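Local atomic coordinates of aspartate carbamoyltransferase (Leishmania major, PDB entry 7K46), a protein that probably catalyses the transfer of a carbamoyl group from carbamoyl phosphate to L-aspartate, an early step of pyrimidine biosynthesis. Residues 145-150 against 308-313. Sequence-based numbering, arbitrary orientation.
Sequences ALLDIL and FRQMRY
The carboxylate oxygen OD1 of D148 is gripped by two side-chain amides: NE2 of Q310 reaches it at 2.8 Å across the contact, and NE2 of Q144 bonds to it from one turn earlier in its own helix. Q310 approaches from above the carboxylate plane, the two flat groups standing 76° apart, and its bond is clearly bent, 139° at the hydrogen. Glutamine suits the place because its chain is long and its head has two functions: CG lies anti to the backbone N (chi1 -175°) and the chain runs on extended, while OE1 accepts from the backbone N of H287. OD2 of D148 bonds to the hydroxyl of Y239. Next to this L147 crosses the Q310 chain at about a right angle, with CD1 3.5 Å from CG. L150 brings CD2 to 3.8 Å from CB of Y313; tyrosine suits the place because CB and CD1 pack on L150 while its hydroxyl hydrogen-bonds to E155. The branched leucines suit helix segments whose axes approach to 8.7 Å. Helix 142-156 packs across the start of helix 309-326, two helices that, as in other aspartate carbamoyltransferases, link the carbamoyl-phosphate and aspartate domains; helix 174-186 lies against helix 142-156, and strand 237-240 supplies Y239.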
ATOM      1  N   ALA A 145     -16.826  14.908  11.846  1.00 17.88           N
ATOM      2  CA  ALA A 145     -17.545  16.088  12.330  1.00 16.42           C
ATOM      3  C   ALA A 145     -17.138  17.339  11.557  1.00 18.07           C
ATOM      4  O   ALA A 145     -17.988  18.124  11.122  1.00 16.49           O
ATOM      5  CB  ALA A 145     -17.290  16.289  13.826  1.00 15.44           C
ATOM      6  N   LEU A 146     -15.831  17.542  11.380  1.00 15.73           N
ATOM      7  CA  LEU A 146     -15.349  18.758  10.734  1.00 16.42           C
ATOM      8  C   LEU A 146     -15.691  18.778   9.247  1.00 15.64           C
ATOM      9  O   LEU A 146     -16.048  19.830   8.704  1.00 18.27           O
ATOM     10  CB  LEU A 146     -13.842  18.891  10.946  1.00 14.87           C
ATOM     11  CG  LEU A 146     -13.515  19.272  12.391  1.00 15.22           C
ATOM     12  CD1 LEU A 146     -12.023  19.095  12.626  1.00 16.66           C
ATOM     13  CD2 LEU A 146     -13.934  20.701  12.669  1.00 16.91           C
ATOM     14  N   LEU A 147     -15.592  17.636   8.566  1.00 14.82           N
ATOM     15  CA  LEU A 147     -16.004  17.620   7.164  1.00 15.76           C
ATOM     16  C   LEU A 147     -17.512  17.817   7.015  1.00 16.14           C
ATOM     17  O   LEU A 147     -17.957  18.401   6.017  1.00 15.95           O
ATOM     18  CB  LEU A 147     -15.557  16.317   6.476  1.00 17.57           C
ATOM     19  CG  LEU A 147     -16.360  15.019   6.586  1.00 16.38           C
ATOM     20  CD1 LEU A 147     -17.465  14.947   5.524  1.00 14.39           C
ATOM     21  CD2 LEU A 147     -15.411  13.818   6.430  1.00 17.30           C
ATOM     22  N   ASP A 148     -18.312  17.324   7.969  1.00 15.50           N
ATOM     23  CA  ASP A 148     -19.750  17.580   7.915  1.00 15.40           C
ATOM     24  C   ASP A 148     -20.032  19.073   8.024  1.00 18.89           C
ATOM     25  O   ASP A 148     -20.875  19.616   7.296  1.00 15.79           O
ATOM     26  CB  ASP A 148     -20.477  16.825   9.036  1.00 17.04           C
ATOM     27  CG  ASP A 148     -20.473  15.302   8.846  1.00 19.78           C
ATOM     28  OD1 ASP A 148     -20.138  14.807   7.743  1.00 17.86           O
ATOM     29  OD2 ASP A 148     -20.807  14.598   9.827  1.00 16.28           O
ATOM     30  N   ILE A 149     -19.334  19.756   8.934  1.00 15.33           N
ATOM     31  CA  ILE A 149     -19.516  21.201   9.086  1.00 21.03           C
ATOM     32  C   ILE A 149     -19.086  21.928   7.822  1.00 18.65           C
ATOM     33  O   ILE A 149     -19.770  22.845   7.348  1.00 18.45           O
ATOM     34  CB  ILE A 149     -18.741  21.714  10.312  1.00 19.28           C
ATOM     35  CG1 ILE A 149     -19.368  21.184  11.599  1.00 19.79           C
ATOM     36  CG2 ILE A 149     -18.683  23.233  10.318  1.00 23.00           C
ATOM     37  CD1 ILE A 149     -18.557  21.562  12.806  1.00 26.80           C
ATOM     38  N   LEU A 150     -17.926  21.550   7.272  1.00 18.49           N
ATOM     39  CA  LEU A 150     -17.464  22.157   6.022  1.00 17.20           C
ATOM     40  C   LEU A 150     -18.486  21.980   4.903  1.00 17.70           C
ATOM     41  O   LEU A 150     -18.739  22.916   4.132  1.00 19.37           O
ATOM     42  CB  LEU A 150     -16.123  21.552   5.606  1.00 17.97           C
ATOM     43  CG  LEU A 150     -15.599  21.947   4.219  1.00 17.71           C
ATOM     44  CD1 LEU A 150     -15.440  23.474   4.082  1.00 17.93           C
ATOM     45  CD2 LEU A 150     -14.277  21.240   3.965  1.00 14.35           C
ATOM     46  N   PHE A 308     -22.296  12.846  -1.829  1.00 16.47           N
ATOM     47  CA  PHE A 308     -21.075  12.475  -2.538  1.00 18.29           C
ATOM     48  C   PHE A 308     -20.043  13.601  -2.482  1.00 18.45           C
ATOM     49  O   PHE A 308     -18.861  13.353  -2.225  1.00 17.88           O
ATOM     50  CB  PHE A 308     -21.394  12.103  -3.994  1.00 20.23           C
ATOM     51  CG  PHE A 308     -22.410  11.002  -4.127  1.00 18.60           C
ATOM     52  CD1 PHE A 308     -22.245   9.800  -3.447  1.00 17.58           C
ATOM     53  CD2 PHE A 308     -23.535  11.170  -4.928  1.00 19.16           C
ATOM     54  CE1 PHE A 308     -23.185   8.773  -3.558  1.00 18.69           C
ATOM     55  CE2 PHE A 308     -24.471  10.149  -5.051  1.00 20.15           C
ATOM     56  CZ  PHE A 308     -24.301   8.956  -4.360  1.00 18.63           C
ATOM     57  N   ARG A 309     -20.473  14.844  -2.717  1.00 17.18           N
ATOM     58  CA  ARG A 309     -19.572  15.985  -2.544  1.00 16.79           C
ATOM     59  C   ARG A 309     -19.026  16.059  -1.121  1.00 17.97           C
ATOM     60  O   ARG A 309     -17.885  16.495  -0.908  1.00 17.91           O
ATOM     61  CB  ARG A 309     -20.302  17.281  -2.899  1.00 18.04           C
ATOM     62  CG  ARG A 309     -20.700  17.389  -4.383  1.00 19.45           C
ATOM     63  CD  ARG A 309     -21.233  18.792  -4.741  1.00 23.62           C
ATOM     64  NE  ARG A 309     -22.470  19.143  -4.048  1.00 21.36           N
ATOM     65  CZ  ARG A 309     -23.680  18.770  -4.451  1.00 25.69           C
ATOM     66  NH1 ARG A 309     -23.848  17.993  -5.510  1.00 19.85           N
ATOM     67  NH2 ARG A 309     -24.749  19.191  -3.774  1.00 21.65           N
ATOM     68  N   GLN A 310     -19.833  15.639  -0.143  1.00 17.06           N
ATOM     69  CA  GLN A 310     -19.416  15.585   1.257  1.00 16.34           C
ATOM     70  C   GLN A 310     -18.075  14.860   1.419  1.00 20.36           C
ATOM     71  O   GLN A 310     -17.216  15.281   2.207  1.00 17.26           O
ATOM     72  CB  GLN A 310     -20.537  14.894   2.049  1.00 16.01           C
ATOM     73  CG  GLN A 310     -20.404  14.807   3.561  1.00 14.96           C
ATOM     74  CD  GLN A 310     -21.669  14.226   4.199  1.00 19.76           C
ATOM     75  OE1 GLN A 310     -22.701  14.078   3.531  1.00 18.65           O
ATOM     76  NE2 GLN A 310     -21.605  13.925   5.497  1.00 14.81           N
ATOM     77  N   MET A 311     -17.875  13.768   0.674  1.00 15.60           N
ATOM     78  CA  MET A 311     -16.609  13.038   0.757  1.00 17.23           C
ATOM     79  C   MET A 311     -15.447  13.853   0.218  1.00 18.49           C
ATOM     80  O   MET A 311     -14.322  13.732   0.721  1.00 18.65           O
ATOM     81  CB  MET A 311     -16.703  11.710  -0.000  1.00 17.34           C
ATOM     82  CG  MET A 311     -17.546  10.673   0.726  1.00 16.44           C
ATOM     83  SD  MET A 311     -17.562   9.094  -0.131  1.00 18.10           S
ATOM     84  CE  MET A 311     -18.743   9.413  -1.446  1.00 18.49           C
ATOM     85  N   ARG A 312     -15.688  14.672  -0.811  1.00 15.34           N
ATOM     86  CA  ARG A 312     -14.618  15.509  -1.341  1.00 18.29           C
ATOM     87  C   ARG A 312     -14.297  16.652  -0.382  1.00 21.21           C
ATOM     88  O   ARG A 312     -13.127  17.018  -0.205  1.00 18.13           O
ATOM     89  CB  ARG A 312     -15.001  16.026  -2.728  1.00 19.60           C
ATOM     90  CG  ARG A 312     -13.896  16.831  -3.418  1.00 23.53           C
ATOM     91  CD  ARG A 312     -13.991  16.705  -4.934  1.00 24.57           C
ATOM     92  NE  ARG A 312     -12.960  17.449  -5.647  1.00 28.20           N
ATOM     93  CZ  ARG A 312     -11.808  16.925  -6.047  1.00 34.34           C
ATOM     94  NH1 ARG A 312     -11.455  15.693  -5.705  1.00 28.14           N
ATOM     95  NH2 ARG A 312     -10.993  17.652  -6.815  1.00 31.55           N
ATOM     96  N   TYR A 313     -15.315  17.215   0.274  1.00 15.10           N
ATOM     97  CA  TYR A 313     -15.020  18.122   1.376  1.00 17.72           C
ATOM     98  C   TYR A 313     -14.192  17.429   2.450  1.00 19.35           C
ATOM     99  O   TYR A 313     -13.322  18.059   3.056  1.00 16.60           O
ATOM    100  CB  TYR A 313     -16.312  18.692   1.966  1.00 16.42           C
ATOM    101  CG  TYR A 313     -17.037  19.609   1.011  1.00 17.21           C
ATOM    102  CD1 TYR A 313     -16.432  20.765   0.536  1.00 17.92           C
ATOM    103  CD2 TYR A 313     -18.334  19.319   0.591  1.00 21.78           C
ATOM    104  CE1 TYR A 313     -17.093  21.613  -0.353  1.00 24.73           C
ATOM    105  CE2 TYR A 313     -19.007  20.160  -0.290  1.00 21.10           C
ATOM    106  CZ  TYR A 313     -18.378  21.303  -0.761  1.00 25.75           C
ATOM    107  OH  TYR A 313     -19.056  22.132  -1.632  1.00 29.70           O
TER